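Uncharacterized protein (PDB 4ZKQ) binds chemokines as a viral decoy receptor of a rodent gammaherpesvirus, probably keeping them from their host receptors. Local coordinates at residues 16-24 with 180-190; 86-97 with 159-169. All coordinates share one frame; numbering follows the deposited sequence.

Contact 1: 16-24 with 180-190; sequences KVSSRLLTQ and WKANDSREEGL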
# COMPACT_ATOMS: atom_id res chain seq x y z
N LYS A 16 -23.15 -8.79 10.86
CA LYS A 16 -23.38 -7.41 11.28
C LYS A 16 -22.34 -6.43 10.74
O LYS A 16 -22.57 -5.22 10.73
CB LYS A 16 -23.41 -7.32 12.80
CG LYS A 16 -22.03 -7.31 13.45
CD LYS A 16 -22.13 -7.46 14.96
CE LYS A 16 -22.78 -8.78 15.33
NZ LYS A 16 -22.87 -8.98 16.80
N VAL A 17 -21.20 -6.95 10.30
CA VAL A 17 -20.13 -6.11 9.75
C VAL A 17 -20.66 -5.31 8.56
O VAL A 17 -21.47 -5.81 7.79
CB VAL A 17 -18.92 -6.96 9.31
CG1 VAL A 17 -17.79 -6.07 8.82
CG2 VAL A 17 -18.44 -7.83 10.45
N SER A 18 -20.20 -4.07 8.41
CA SER A 18 -20.59 -3.27 7.26
C SER A 18 -20.25 -3.99 5.96
O SER A 18 -19.21 -4.63 5.86
CB SER A 18 -19.90 -1.91 7.26
OG SER A 18 -20.17 -1.23 6.04
N SER A 19 -21.14 -3.87 4.98
CA SER A 19 -20.95 -4.49 3.67
C SER A 19 -20.42 -3.47 2.66
O SER A 19 -20.30 -3.78 1.47
CB SER A 19 -22.27 -5.07 3.16
OG SER A 19 -23.25 -4.04 3.07
N ARG A 20 -20.10 -2.27 3.14
CA ARG A 20 -19.73 -1.16 2.27
C ARG A 20 -18.31 -0.64 2.58
O ARG A 20 -18.00 0.54 2.40
CB ARG A 20 -20.77 -0.03 2.41
CG ARG A 20 -22.13 -0.38 1.79
CD ARG A 20 -23.23 0.63 2.15
NE ARG A 20 -23.34 0.79 3.59
CZ ARG A 20 -23.76 -0.15 4.43
NH1 ARG A 20 -24.13 -1.34 3.99
NH2 ARG A 20 -23.80 0.10 5.73
N LEU A 21 -17.44 -1.55 3.01
CA LEU A 21 -16.04 -1.23 3.31
C LEU A 21 -15.12 -1.55 2.13
O LEU A 21 -15.56 -2.15 1.15
CB LEU A 21 -15.59 -2.02 4.54
CG LEU A 21 -16.45 -1.82 5.79
CD1 LEU A 21 -15.90 -2.66 6.92
CD2 LEU A 21 -16.50 -0.35 6.20
N LEU A 22 -13.86 -1.15 2.22
CA LEU A 22 -12.87 -1.53 1.22
C LEU A 22 -12.77 -3.04 1.15
O LEU A 22 -12.94 -3.72 2.16
CB LEU A 22 -11.49 -0.94 1.54
CG LEU A 22 -11.38 0.56 1.78
CD1 LEU A 22 -9.97 0.90 2.20
CD2 LEU A 22 -11.77 1.36 0.55
N THR A 23 -12.47 -3.55 -0.04
CA THR A 23 -12.20 -4.98 -0.20
C THR A 23 -11.01 -5.15 -1.12
O THR A 23 -10.61 -4.21 -1.81
CB THR A 23 -13.42 -5.74 -0.78
OG1 THR A 23 -13.74 -5.24 -2.07
CG2 THR A 23 -14.64 -5.61 0.14
N GLN A 24 -10.45 -6.35 -1.15
CA GLN A 24 -9.31 -6.61 -2.01
C GLN A 24 -9.41 -7.95 -2.72
O GLN A 24 -10.00 -8.90 -2.20
CB GLN A 24 -8.01 -6.53 -1.22
CG GLN A 24 -7.87 -7.57 -0.11
CD GLN A 24 -6.52 -7.53 0.57
OE1 GLN A 24 -6.01 -6.46 0.88
NE2 GLN A 24 -5.92 -8.70 0.78
N TRP A 180 -9.88 3.64 -7.04
CA TRP A 180 -10.81 4.53 -6.35
C TRP A 180 -11.78 5.07 -7.38
O TRP A 180 -11.40 5.84 -8.25
CB TRP A 180 -10.05 5.68 -5.67
CG TRP A 180 -8.95 5.18 -4.84
CD1 TRP A 180 -7.65 5.00 -5.22
CD2 TRP A 180 -9.03 4.76 -3.48
NE1 TRP A 180 -6.92 4.49 -4.18
CE2 TRP A 180 -7.75 4.33 -3.09
CE3 TRP A 180 -10.08 4.69 -2.54
CZ2 TRP A 180 -7.47 3.85 -1.82
CZ3 TRP A 180 -9.80 4.22 -1.28
CH2 TRP A 180 -8.51 3.80 -0.93
N LYS A 181 -13.04 4.63 -7.29
CA LYS A 181 -14.06 5.02 -8.25
C LYS A 181 -15.07 5.98 -7.64
O LYS A 181 -15.46 5.84 -6.48
CB LYS A 181 -14.81 3.80 -8.79
CG LYS A 181 -13.95 2.81 -9.53
CD LYS A 181 -14.81 1.78 -10.25
CE LYS A 181 -14.04 0.51 -10.52
NZ LYS A 181 -14.10 -0.45 -9.38
N ALA A 182 -15.47 6.98 -8.42
CA ALA A 182 -16.53 7.86 -7.99
C ALA A 182 -17.81 7.03 -7.88
O ALA A 182 -18.10 6.22 -8.75
CB ALA A 182 -16.71 9.01 -8.97
N ASN A 183 -18.54 7.21 -6.79
CA ASN A 183 -19.76 6.45 -6.54
C ASN A 183 -19.54 4.93 -6.46
O ASN A 183 -20.45 4.15 -6.74
CB ASN A 183 -20.80 6.75 -7.61
CG ASN A 183 -21.29 8.19 -7.55
OD1 ASN A 183 -21.47 8.75 -6.47
ND2 ASN A 183 -21.49 8.80 -8.72
N ASP A 184 -18.34 4.52 -6.06
CA ASP A 184 -18.11 3.12 -5.71
C ASP A 184 -19.08 2.73 -4.60
O ASP A 184 -19.43 3.56 -3.76
CB ASP A 184 -16.67 2.90 -5.25
CG ASP A 184 -16.28 1.45 -5.29
OD1 ASP A 184 -16.50 0.74 -4.29
OD2 ASP A 184 -15.76 1.01 -6.34
N SER A 185 -19.51 1.47 -4.58
CA SER A 185 -20.45 1.03 -3.56
C SER A 185 -19.82 1.02 -2.17
O SER A 185 -20.52 1.10 -1.16
CB SER A 185 -20.99 -0.36 -3.89
OG SER A 185 -19.96 -1.33 -3.78
N ARG A 186 -18.50 0.93 -2.12
CA ARG A 186 -17.78 0.81 -0.85
C ARG A 186 -17.61 2.16 -0.16
O ARG A 186 -16.50 2.54 0.23
CB ARG A 186 -16.43 0.15 -1.09
CG ARG A 186 -16.55 -1.19 -1.79
CD ARG A 186 -15.20 -1.70 -2.27
NE ARG A 186 -15.30 -2.98 -2.97
CZ ARG A 186 -15.74 -3.11 -4.22
NH1 ARG A 186 -16.13 -2.04 -4.90
NH2 ARG A 186 -15.77 -4.30 -4.79
N GLU A 187 -18.71 2.87 0.03
CA GLU A 187 -18.67 4.27 0.46
C GLU A 187 -18.22 4.46 1.91
O GLU A 187 -17.84 5.57 2.29
CB GLU A 187 -20.05 4.91 0.25
CG GLU A 187 -21.15 4.29 1.08
CD GLU A 187 -22.54 4.72 0.62
OE1 GLU A 187 -22.67 5.35 -0.45
OE2 GLU A 187 -23.51 4.41 1.34
N GLU A 188 -18.26 3.41 2.72
CA GLU A 188 -17.78 3.49 4.10
C GLU A 188 -16.29 3.09 4.23
O GLU A 188 -15.71 3.18 5.31
CB GLU A 188 -18.66 2.61 5.00
CG GLU A 188 -20.08 3.17 5.17
CD GLU A 188 -21.04 2.26 5.92
OE1 GLU A 188 -20.59 1.33 6.62
OE2 GLU A 188 -22.27 2.48 5.79
N GLY A 189 -15.68 2.70 3.11
CA GLY A 189 -14.30 2.22 3.12
C GLY A 189 -13.27 3.32 3.30
O GLY A 189 -12.22 3.10 3.90
N LEU A 190 -13.56 4.50 2.76
CA LEU A 190 -12.77 5.70 2.99
C LEU A 190 -13.70 6.82 3.43
O LEU A 190 -14.63 7.17 2.71
CB LEU A 190 -12.00 6.12 1.74
CG LEU A 190 -11.04 7.33 1.86
CD1 LEU A 190 -9.92 7.19 0.84
CD2 LEU A 190 -11.76 8.65 1.63
O HOH W 1 -19.77 -2.18 -1.33
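Glu188 meets Arg20 and Ser18 with one carboxylate oxygen each. Arg20, bent at chi3 (-54°), brings its guanidinium edge to OE2, so that NE and NH2 both donate to this single atom, NH2 to OE2 at 2.8 Å; the two planes stand 84° apart, and both nitrogens reach OE2 from the same face of the carboxylate. Ser18 OG donates to Glu188 OE1 at 2.7 Å from above that plane, while accepting from Arg20 N in an ST turn. Glu188 N also donates to Arg20 O, tying the type I turn 186-189 to the backbone of 16-24.

Arg186 runs extended past Leu21 O and crosses Thr23 at about a right angle; its NE donates to Thr23 OG1 at 2.9 Å. An in-plane salt bridge from NH1 to the syn lone pair of Asp184 OD1 holds the guanidinium, and OD1 also accepts from Arg186 N, an Asx turn. Leu22 packs its CG against Gly189 O (3.4 Å), and its CD2 reaches Trp180 CZ3, an apolar contact.

Strand 54-59 lies between strands 23-26 and 175-181 in the sheet and touches Thr23 and Arg186 through Tyr57, while strand 206-223 borders Leu21 and Leu190.

Contact 2: 86-97 with 159-169; sequences GRAVLVGKWECP and LCIQEALIHFK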
# COMPACT_ATOMS: atom_id res chain seq x y z
N GLY A 86 9.09 2.84 -2.25
CA GLY A 86 8.49 2.25 -3.43
C GLY A 86 8.23 3.32 -4.46
O GLY A 86 8.35 4.51 -4.17
N ARG A 87 7.87 2.90 -5.67
CA ARG A 87 7.50 3.83 -6.73
C ARG A 87 6.03 3.68 -7.04
O ARG A 87 5.54 2.57 -7.26
CB ARG A 87 8.35 3.58 -7.99
CG ARG A 87 9.84 3.72 -7.72
CD ARG A 87 10.69 3.62 -8.97
NE ARG A 87 12.12 3.72 -8.64
CZ ARG A 87 12.77 4.86 -8.46
NH1 ARG A 87 12.14 6.02 -8.59
NH2 ARG A 87 14.06 4.84 -8.15
N ALA A 88 5.31 4.80 -7.03
CA ALA A 88 3.89 4.79 -7.32
C ALA A 88 3.60 5.48 -8.64
O ALA A 88 4.23 6.48 -8.98
CB ALA A 88 3.12 5.47 -6.20
N VAL A 89 2.66 4.93 -9.40
CA VAL A 89 2.09 5.63 -10.53
C VAL A 89 0.59 5.79 -10.31
O VAL A 89 -0.15 4.81 -10.14
CB VAL A 89 2.34 4.90 -11.87
CG1 VAL A 89 1.73 5.68 -13.02
CG2 VAL A 89 3.84 4.70 -12.10
N LEU A 90 0.17 7.05 -10.30
CA LEU A 90 -1.23 7.45 -10.29
C LEU A 90 -1.73 7.56 -11.73
O LEU A 90 -1.12 8.23 -12.55
CB LEU A 90 -1.39 8.79 -9.56
CG LEU A 90 -2.72 9.54 -9.71
CD1 LEU A 90 -3.83 8.83 -8.95
CD2 LEU A 90 -2.58 10.99 -9.24
N VAL A 91 -2.83 6.88 -12.03
CA VAL A 91 -3.46 6.98 -13.35
C VAL A 91 -4.95 7.23 -13.19
O VAL A 91 -5.66 6.39 -12.63
CB VAL A 91 -3.25 5.72 -14.18
CG1 VAL A 91 -3.83 5.89 -15.59
CG2 VAL A 91 -1.78 5.37 -14.24
N GLY A 92 -5.42 8.37 -13.67
CA GLY A 92 -6.80 8.76 -13.50
C GLY A 92 -7.52 8.91 -14.82
O GLY A 92 -6.91 9.26 -15.83
N LYS A 93 -8.81 8.64 -14.80
CA LYS A 93 -9.64 8.82 -15.98
C LYS A 93 -10.33 10.18 -15.93
O LYS A 93 -11.00 10.51 -14.95
CB LYS A 93 -10.68 7.70 -16.10
CG LYS A 93 -11.66 7.94 -17.23
CD LYS A 93 -12.13 6.65 -17.85
CE LYS A 93 -13.13 6.91 -18.96
NZ LYS A 93 -14.35 7.59 -18.44
N TRP A 94 -10.16 10.95 -17.00
CA TRP A 94 -10.69 12.30 -17.10
C TRP A 94 -11.82 12.35 -18.11
O TRP A 94 -11.63 12.02 -19.28
CB TRP A 94 -9.58 13.28 -17.51
CG TRP A 94 -10.03 14.71 -17.58
CD1 TRP A 94 -10.43 15.39 -18.69
CD2 TRP A 94 -10.11 15.64 -16.49
NE1 TRP A 94 -10.76 16.69 -18.36
CE2 TRP A 94 -10.57 16.86 -17.02
CE3 TRP A 94 -9.84 15.55 -15.12
CZ2 TRP A 94 -10.77 17.99 -16.22
CZ3 TRP A 94 -10.03 16.68 -14.33
CH2 TRP A 94 -10.50 17.88 -14.89
N GLU A 95 -13.01 12.73 -17.66
CA GLU A 95 -14.15 12.87 -18.57
C GLU A 95 -15.18 13.77 -17.92
O GLU A 95 -15.90 13.36 -17.01
CB GLU A 95 -14.75 11.51 -18.92
CG GLU A 95 -15.86 11.57 -19.96
CD GLU A 95 -16.18 10.22 -20.57
OE1 GLU A 95 -15.51 9.22 -20.23
OE2 GLU A 95 -17.10 10.16 -21.41
N CYS A 96 -15.21 15.02 -18.36
CA CYS A 96 -16.12 16.02 -17.82
C CYS A 96 -17.50 15.87 -18.44
O CYS A 96 -17.62 15.74 -19.66
CB CYS A 96 -15.59 17.42 -18.08
SG CYS A 96 -14.21 17.91 -17.04
N PRO A 97 -18.56 15.88 -17.61
CA PRO A 97 -19.91 16.02 -18.17
C PRO A 97 -20.03 17.20 -19.13
O PRO A 97 -19.21 18.12 -19.09
CB PRO A 97 -20.78 16.23 -16.93
CG PRO A 97 -20.06 15.54 -15.83
CD PRO A 97 -18.59 15.58 -16.17
N LEU A 159 -16.45 15.99 -10.76
CA LEU A 159 -17.24 15.17 -11.68
C LEU A 159 -16.46 14.77 -12.93
O LEU A 159 -16.92 13.93 -13.70
CB LEU A 159 -18.51 15.90 -12.10
CG LEU A 159 -19.51 16.24 -10.99
CD1 LEU A 159 -20.65 17.06 -11.56
CD2 LEU A 159 -20.05 14.98 -10.34
N CYS A 160 -15.30 15.38 -13.15
CA CYS A 160 -14.49 15.05 -14.32
C CYS A 160 -13.57 13.84 -14.08
O CYS A 160 -13.05 13.25 -15.02
CB CYS A 160 -13.65 16.26 -14.74
SG CYS A 160 -14.61 17.77 -15.06
N ILE A 161 -13.39 13.46 -12.82
CA ILE A 161 -12.52 12.33 -12.49
C ILE A 161 -13.37 11.11 -12.13
O ILE A 161 -13.89 11.01 -11.03
CB ILE A 161 -11.57 12.68 -11.32
CG1 ILE A 161 -10.78 13.95 -11.65
CG2 ILE A 161 -10.61 11.52 -11.06
CD1 ILE A 161 -10.23 14.65 -10.43
N GLN A 162 -13.50 10.18 -13.08
CA GLN A 162 -14.34 8.99 -12.88
C GLN A 162 -13.71 7.99 -11.93
O GLN A 162 -14.41 7.35 -11.14
CB GLN A 162 -14.60 8.29 -14.21
CG GLN A 162 -15.78 8.85 -14.99
CD GLN A 162 -15.50 10.22 -15.56
OE1 GLN A 162 -14.35 10.59 -15.77
NE2 GLN A 162 -16.56 10.98 -15.81
N GLU A 163 -12.40 7.82 -12.03
CA GLU A 163 -11.69 6.89 -11.16
C GLU A 163 -10.20 7.20 -11.15
O GLU A 163 -9.69 7.85 -12.07
CB GLU A 163 -11.92 5.45 -11.62
CG GLU A 163 -11.23 5.12 -12.92
CD GLU A 163 -11.49 3.70 -13.39
OE1 GLU A 163 -12.50 3.11 -12.97
OE2 GLU A 163 -10.67 3.19 -14.17
N ALA A 164 -9.52 6.72 -10.12
CA ALA A 164 -8.08 6.84 -10.04
C ALA A 164 -7.45 5.52 -9.59
O ALA A 164 -7.81 4.95 -8.56
CB ALA A 164 -7.70 7.96 -9.09
N LEU A 165 -6.52 5.06 -10.41
CA LEU A 165 -5.68 3.92 -10.09
C LEU A 165 -4.38 4.39 -9.47
O LEU A 165 -3.76 5.32 -9.97
CB LEU A 165 -5.37 3.12 -11.37
CG LEU A 165 -4.28 2.04 -11.26
CD1 LEU A 165 -4.75 0.88 -10.39
CD2 LEU A 165 -3.87 1.57 -12.65
N ILE A 166 -3.99 3.75 -8.37
CA ILE A 166 -2.63 3.87 -7.87
C ILE A 166 -1.97 2.50 -7.94
O ILE A 166 -2.47 1.52 -7.39
CB ILE A 166 -2.59 4.43 -6.45
CG1 ILE A 166 -3.11 5.87 -6.44
CG2 ILE A 166 -1.16 4.37 -5.90
CD1 ILE A 166 -3.32 6.44 -5.08
N HIS A 167 -0.86 2.46 -8.66
CA HIS A 167 -0.01 1.29 -8.71
C HIS A 167 1.18 1.60 -7.83
O HIS A 167 1.91 2.54 -8.12
CB HIS A 167 0.42 0.97 -10.14
CG HIS A 167 1.29 -0.23 -10.25
ND1 HIS A 167 2.62 -0.23 -9.87
CD2 HIS A 167 1.02 -1.49 -10.66
CE1 HIS A 167 3.13 -1.44 -10.06
NE2 HIS A 167 2.18 -2.22 -10.53
N PHE A 168 1.36 0.84 -6.76
CA PHE A 168 2.52 0.99 -5.89
C PHE A 168 3.45 -0.21 -6.05
O PHE A 168 3.10 -1.34 -5.68
CB PHE A 168 2.08 1.13 -4.43
CG PHE A 168 3.20 1.48 -3.48
CD1 PHE A 168 3.66 2.78 -3.37
CD2 PHE A 168 3.78 0.51 -2.68
CE1 PHE A 168 4.69 3.10 -2.49
CE2 PHE A 168 4.80 0.83 -1.80
CZ PHE A 168 5.26 2.12 -1.71
N LYS A 169 4.62 0.02 -6.63
CA LYS A 169 5.61 -1.03 -6.78
C LYS A 169 6.46 -1.07 -5.53
O LYS A 169 7.27 -0.17 -5.28
CB LYS A 169 6.48 -0.83 -8.02
CG LYS A 169 7.34 -2.05 -8.30
CD LYS A 169 8.07 -1.98 -9.62
CE LYS A 169 8.55 -3.36 -10.04
NZ LYS A 169 9.28 -3.35 -11.34
O HOH W 2 4.53 1.87 -9.88
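Strands 86-94 and 161-169 pair antiparallel (166° between their directions) inside a mixed beta-sheet, and the disulfide Cys96-Cys160 closes one end. Backbone bonds run from Arg87-Lys169 through Val89-His167 and Val91-Leu165, with Val91 N to Leu165 O at 2.7 Å. Opposite Lys93, strand 161-169 has a classic beta bulge: Lys93 N donates to Glu163 O while Lys93 O accepts from Gln162 N; beyond it Glu95 N donates to Cys160 O.

Among apolar contacts, Ala88, Leu90, Ala164, Ile166 and Phe168 share one face of the sheet, where Leu90 CD1 lies 3.9 Å from Ile166 CG1 and Ala88 CB meets the edge of the Phe168 ring. Gly86 leaves room for that ring, its CA 3.7 Å from Phe168 CZ. The other face carries Val91 and Leu165, covered by helix 44-51.

The aromatic contact is a CH-pi one: Cys160 CB sits over the six-membered ring of Trp94, 3.5 Å from CH2, and Phe121 meets Trp94 edge-to-face.

At the end far from the disulfide a water links Arg87 O to His167 ND1, while His167 NE2 bonds to Thr51 O. Other polar side chains meet beside Glu95. Lys93 NZ forms a salt bridge with Glu95 OE1, and Gln162, folded back at chi2 (71°), lays its amide against Glu95 CB. Gln162 NE2 donates in its own amide plane to a lone pair of Glu95 O at 2.7 Å.

In the fold
Contacts 1 and 2 belong to the same mixed sheet, and their centres lie about 18 Å apart. Strands 161-169 and 175-181 follow each other in the chain and are neighbours in the sheet, so the two contacts meet directly: Ala164 N lies 2.8 Å from Trp180 O and Ala182 N lies 2.9 Å from Gln162 O, both probable hydrogen bonds. In sequence, contact 2 is nested within the loop that contact 1 closes. Contact 2 is a buried pairing well inside the sheet, whereas contact 1 is partly buried and joins the N-terminal segment at the sheet's outer strand, 23-26, to the connection leading into strand 190-195 of another sheet.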